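Local coordinates for putative XRE-family transcriptional regulator (Rhodococcus sp., PDB 2OFY), which probably binds DNA as a transcriptional regulator of the XRE family, through a helix-turn-helix domain, at residues Ala37-Ser40 against Val41-Arg45; Gly26-Met30 against Val31-Phe35. One frame throughout, in Å; residues are numbered along the deposited sequence. Where two conformers were deposited one is given.

Interaction 1. Residues Ala37-Ser40 against Val41-Arg45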
loop_
_atom_site.group_PDB
_atom_site.type_symbol
_atom_site.label_atom_id
_atom_site.label_comp_id
_atom_site.label_asym_id
_atom_site.label_seq_id
_atom_site.Cartn_x
_atom_site.Cartn_y
_atom_site.Cartn_z
ATOM N N ALA A 37 4.698 13.289 -7.583
ATOM C CA ALA A 37 4.619 12.152 -6.624
ATOM C C ALA A 37 5.917 11.984 -5.831
ATOM O O ALA A 37 5.990 11.255 -4.827
ATOM C CB ALA A 37 4.254 10.846 -7.355
ATOM N N GLY A 38 6.962 12.654 -6.303
ATOM C CA GLY A 38 8.283 12.574 -5.665
ATOM C C GLY A 38 9.029 11.276 -5.960
ATOM O O GLY A 38 9.829 10.776 -5.115
ATOM N N ILE A 39 8.872 10.760 -7.165
ATOM C CA ILE A 39 9.577 9.531 -7.523
ATOM C C ILE A 39 10.306 9.674 -8.850
ATOM O O ILE A 39 10.154 10.705 -9.535
ATOM C CB ILE A 39 8.606 8.336 -7.584
ATOM C CG1 ILE A 39 7.549 8.520 -8.694
ATOM C CG2 ILE A 39 7.963 8.074 -6.181
ATOM C CD1 ILE A 39 6.697 7.203 -8.982
ATOM N N SER A 40 11.099 8.673 -9.236
ATOM C CA SER A 40 11.747 8.762 -10.542
ATOM C C SER A 40 10.826 8.272 -11.647
ATOM O O SER A 40 9.911 7.472 -11.397
ATOM C CB SER A 40 13.009 7.920 -10.584
ATOM O OG SER A 40 12.688 6.563 -10.342
ATOM N N VAL A 41 11.132 8.698 -12.876
ATOM C CA VAL A 41 10.367 8.165 -14.037
ATOM C C VAL A 41 10.632 6.650 -14.141
ATOM O O VAL A 41 9.693 5.867 -14.430
ATOM C CB VAL A 41 10.724 8.877 -15.340
ATOM C CG1 VAL A 41 10.396 8.007 -16.570
ATOM C CG2 VAL A 41 10.012 10.208 -15.403
ATOM N N GLU A 42 11.881 6.247 -13.875
ATOM C CA GLU A 42 12.171 4.821 -13.856
ATOM C C GLU A 42 11.269 4.041 -12.905
ATOM O O GLU A 42 10.734 3.007 -13.279
ATOM C CB GLU A 42 13.673 4.478 -13.642
ATOM C CG GLU A 42 14.339 4.206 -15.014
ATOM C CD GLU A 42 13.348 3.617 -16.049
ATOM O OE1 GLU A 42 13.259 4.158 -17.189
ATOM O OE2 GLU A 42 12.604 2.653 -15.692
ATOM N N THR A 43 11.070 4.552 -11.698
ATOM C CA THR A 43 10.166 3.894 -10.755
ATOM C C THR A 43 8.721 3.835 -11.288
ATOM O O THR A 43 8.088 2.759 -11.246
ATOM C CB THR A 43 10.339 4.505 -9.323
ATOM O OG1 THR A 43 11.661 4.215 -8.851
ATOM C CG2 THR A 43 9.244 4.016 -8.380
ATOM N N LEU A 44 8.228 4.953 -11.832
ATOM C CA LEU A 44 6.830 5.012 -12.319
ATOM C C LEU A 44 6.673 4.021 -13.480
ATOM O O LEU A 44 5.704 3.267 -13.509
ATOM C CB LEU A 44 6.514 6.416 -12.793
ATOM C CG LEU A 44 5.056 6.554 -13.239
ATOM C CD1 LEU A 44 4.084 6.062 -12.176
ATOM C CD2 LEU A 44 4.817 8.017 -13.659
ATOM N N ARG A 45 7.655 3.987 -14.381
ATOM C CA ARG A 45 7.645 3.035 -15.489
ATOM C C ARG A 45 7.532 1.593 -15.002
ATOM O O ARG A 45 6.761 0.805 -15.527
ATOM C CB ARG A 45 8.914 3.186 -16.344
ATOM C CG ARG A 45 8.905 2.290 -17.584
ATOM C CD ARG A 45 10.186 2.414 -18.403
ATOM N NE ARG A 45 10.663 3.793 -18.525
ATOM C CZ ARG A 45 10.197 4.706 -19.378
ATOM N NH1 ARG A 45 9.211 4.420 -20.226
ATOM N NH2 ARG A 45 10.738 5.920 -19.388
HETATM O O HOH W 1 11.787 6.590 -7.263
#
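Straight after Gly38, which takes up positive phi, a conformation glycine adopts easily, as the C-prime residue of the Schellman motif that ends helix 30-37, Ile39 reaches forward over the first turn of helix 41-48 and lays its CD1 methyl 3.9 Å from Leu44 CB, the two side chains crossing at about a right angle. Ile39, just before the N-cap, and Leu44, fourth in the helix, thus form a hydrophobic staple. Ile39 CG1 is wedged between the backbone N and the carbonyl carbon (chi1 64°), and the extended second torsion carries CD1 on toward the helix, with Thr43 CG2 a little farther off. A branched, wholly apolar residue fits here, because Ile39 also packs on Thr59 and Val63 of helix 57-66. Helix 30-37, this tight turn and helix 41-48 make up the helix-turn-helix unit, in which the second helix is, in this family, the one that usually enters the major groove of DNA.

Ser40 then starts that helix as its N-cap. OG accepts from Thr43 N at 2.9 Å, with an N-H...O angle of 157°, and so occupies a first-turn amide that has no carbonyl of a preceding turn to bond. A chi1 of 60° swings the short hydroxyl back over its own backbone to meet it. Ser40 O takes Leu44 N at 3.1 Å, the first bond of the regular helical ladder. A water accepts from Ser40 N at 3.0 Å and lies 2.9 Å from Thr43 OG1, bridging the cap residue to the threonine.

Interaction 2. Residues Gly26-Met30 against Val31-Phe35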
loop_
_atom_site.group_PDB
_atom_site.type_symbol
_atom_site.label_atom_id
_atom_site.label_comp_id
_atom_site.label_asym_id
_atom_site.label_seq_id
_atom_site.Cartn_x
_atom_site.Cartn_y
_atom_site.Cartn_z
ATOM N N GLY A 26 -3.365 8.407 -18.255
ATOM C CA GLY A 26 -3.962 8.859 -19.526
ATOM C C GLY A 26 -2.941 9.689 -20.273
ATOM O O GLY A 26 -1.808 9.230 -20.464
ATOM N N ASP A 27 -3.311 10.905 -20.705
ATOM C CA ASP A 27 -2.399 11.705 -21.521
ATOM C C ASP A 27 -1.384 12.533 -20.761
ATOM O O ASP A 27 -0.586 13.271 -21.380
ATOM C CB ASP A 27 -3.201 12.602 -22.479
ATOM C CG ASP A 27 -4.087 11.798 -23.388
ATOM O OD1 ASP A 27 -3.635 10.709 -23.821
ATOM O OD2 ASP A 27 -5.232 12.230 -23.682
HETATM N N MSE A 28 -1.432 12.467 -19.439
HETATM C CA MSE A 28 -0.540 13.245 -18.615
HETATM C C MSE A 28 0.895 12.698 -18.739
HETATM O O MSE A 28 1.107 11.499 -18.979
HETATM C CB MSE A 28 -0.982 13.220 -17.141
HETATM C CG MSE A 28 -2.353 13.818 -16.846
HETATM SE SE MSE A 28 -2.841 13.166 -15.038
HETATM C CE MSE A 28 -1.336 14.195 -14.139
ATOM N N SER A 29 1.865 13.596 -18.584
ATOM C CA SER A 29 3.258 13.284 -18.747
ATOM C C SER A 29 3.770 12.342 -17.645
ATOM O O SER A 29 3.481 12.557 -16.466
ATOM C CB SER A 29 4.027 14.609 -18.649
ATOM O OG SER A 29 5.383 14.387 -18.386
HETATM N N MSE A 30 4.573 11.343 -18.001
HETATM C CA MSE A 30 5.233 10.553 -16.936
HETATM C C MSE A 30 6.138 11.412 -16.053
HETATM O O MSE A 30 6.244 11.193 -14.838
HETATM C CB MSE A 30 6.051 9.420 -17.517
HETATM C CG MSE A 30 5.217 8.348 -18.203
HETATM SE SE MSE A 30 6.485 6.933 -18.692
HETATM C CE MSE A 30 6.385 6.287 -17.000
ATOM N N VAL A 31 6.796 12.402 -16.650
ATOM C CA VAL A 31 7.730 13.221 -15.870
ATOM C C VAL A 31 6.931 14.028 -14.872
ATOM O O VAL A 31 7.308 14.149 -13.715
ATOM C CB VAL A 31 8.507 14.205 -16.765
ATOM C CG1 VAL A 31 9.342 15.148 -15.881
ATOM C CG2 VAL A 31 9.387 13.419 -17.734
ATOM N N THR A 32 5.829 14.603 -15.324
ATOM C CA THR A 32 5.059 15.418 -14.418
ATOM C C THR A 32 4.497 14.588 -13.245
ATOM O O THR A 32 4.599 14.977 -12.075
ATOM C CB THR A 32 3.965 16.112 -15.164
ATOM O OG1 THR A 32 4.578 16.921 -16.199
ATOM C CG2 THR A 32 3.186 16.955 -14.223
ATOM N N VAL A 33 3.904 13.461 -13.588
ATOM C CA VAL A 33 3.409 12.510 -12.553
ATOM C C VAL A 33 4.546 12.156 -11.552
ATOM O O VAL A 33 4.372 12.298 -10.349
ATOM C CB VAL A 33 2.724 11.277 -13.153
ATOM C CG1 VAL A 33 2.283 10.353 -11.948
ATOM C CG2 VAL A 33 1.496 11.696 -13.976
ATOM N N ALA A 34 5.705 11.704 -12.064
ATOM C CA ALA A 34 6.850 11.290 -11.231
ATOM C C ALA A 34 7.309 12.453 -10.350
ATOM O O ALA A 34 7.477 12.302 -9.122
ATOM C CB ALA A 34 7.994 10.831 -12.128
ATOM N N PHE A 35 7.442 13.654 -10.950
ATOM C CA PHE A 35 7.852 14.848 -10.188
ATOM C C PHE A 35 6.880 15.187 -9.052
ATOM O O PHE A 35 7.327 15.432 -7.928
ATOM C CB PHE A 35 8.073 16.085 -11.076
ATOM C CG PHE A 35 8.388 17.363 -10.291
ATOM C CD1 PHE A 35 9.647 17.574 -9.685
ATOM C CD2 PHE A 35 7.420 18.352 -10.134
ATOM C CE1 PHE A 35 9.899 18.737 -8.957
ATOM C CE2 PHE A 35 7.675 19.519 -9.402
ATOM C CZ PHE A 35 8.922 19.721 -8.817
#
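An N-cap opens helix 30-37, the first helix of the helix-turn-helix, and Ser29 provides it. Its OG accepts from Thr32 N at 3.1 Å in a nearly straight bond (N-H...O 166°), and more weakly from Val31 N, where the angle falls to 122°. Both amides belong to the first turn, which has no preceding helical carbonyls to serve it; a serine suits the place because its hydroxyl is short enough to fold back onto them. A chi1 of 162° sets OG beside the carbonyl carbon, on the side of the amides it caps. The methylene CB of Ser29 comes within 3.4 Å of Thr32 OG1. The carbonyl of the same serine begins the helical ladder: Ser29 O receives Val33 N at 3.0 Å, and Met30 O receives Ala34 N at 2.9 Å.

A hydrophobic staple spans the cap. Selenomethionine Met28, just ahead of Ser29, bends at its third torsion to bring CE to 3.8 Å from Val33 CG2, the two side chains crossing at about a right angle. A long, flexible side chain is well fitted to reach from the loop to a valine four residues into the helix.

Val33 is buried, touching Arg25 of helix 8-25 and Leu44 of helix 41-48, and with Met28 it meets Leu67 in a loop. The small Ala34 touches Val41 of helix 41-48. Selenomethionine Met30 likewise lies between Arg25 on one helix and Leu44 and Glu48 on the other.

From the N terminus, helix 8-25 gives way to the loop in which interaction 2 closes first, at the start of helix 30-37; interaction 1 follows in series at the start of helix 41-48, so the two neither nest nor cross. Each joins a loop to the helix it precedes. Their centres lie 9 Å apart and the groups touch: Ile39 N probably donates to Ala34 O at 2.9 Å across the turn, Leu44 CD2 packs on Met30 O, and Val41 CG2 meets Val31 CA. Each cap begins one helix of the helix-turn-helix, the side chains beyond the caps pack the two helices together, and interaction 2 is also tied to helix 8-25 and interaction 1 to helix 57-66.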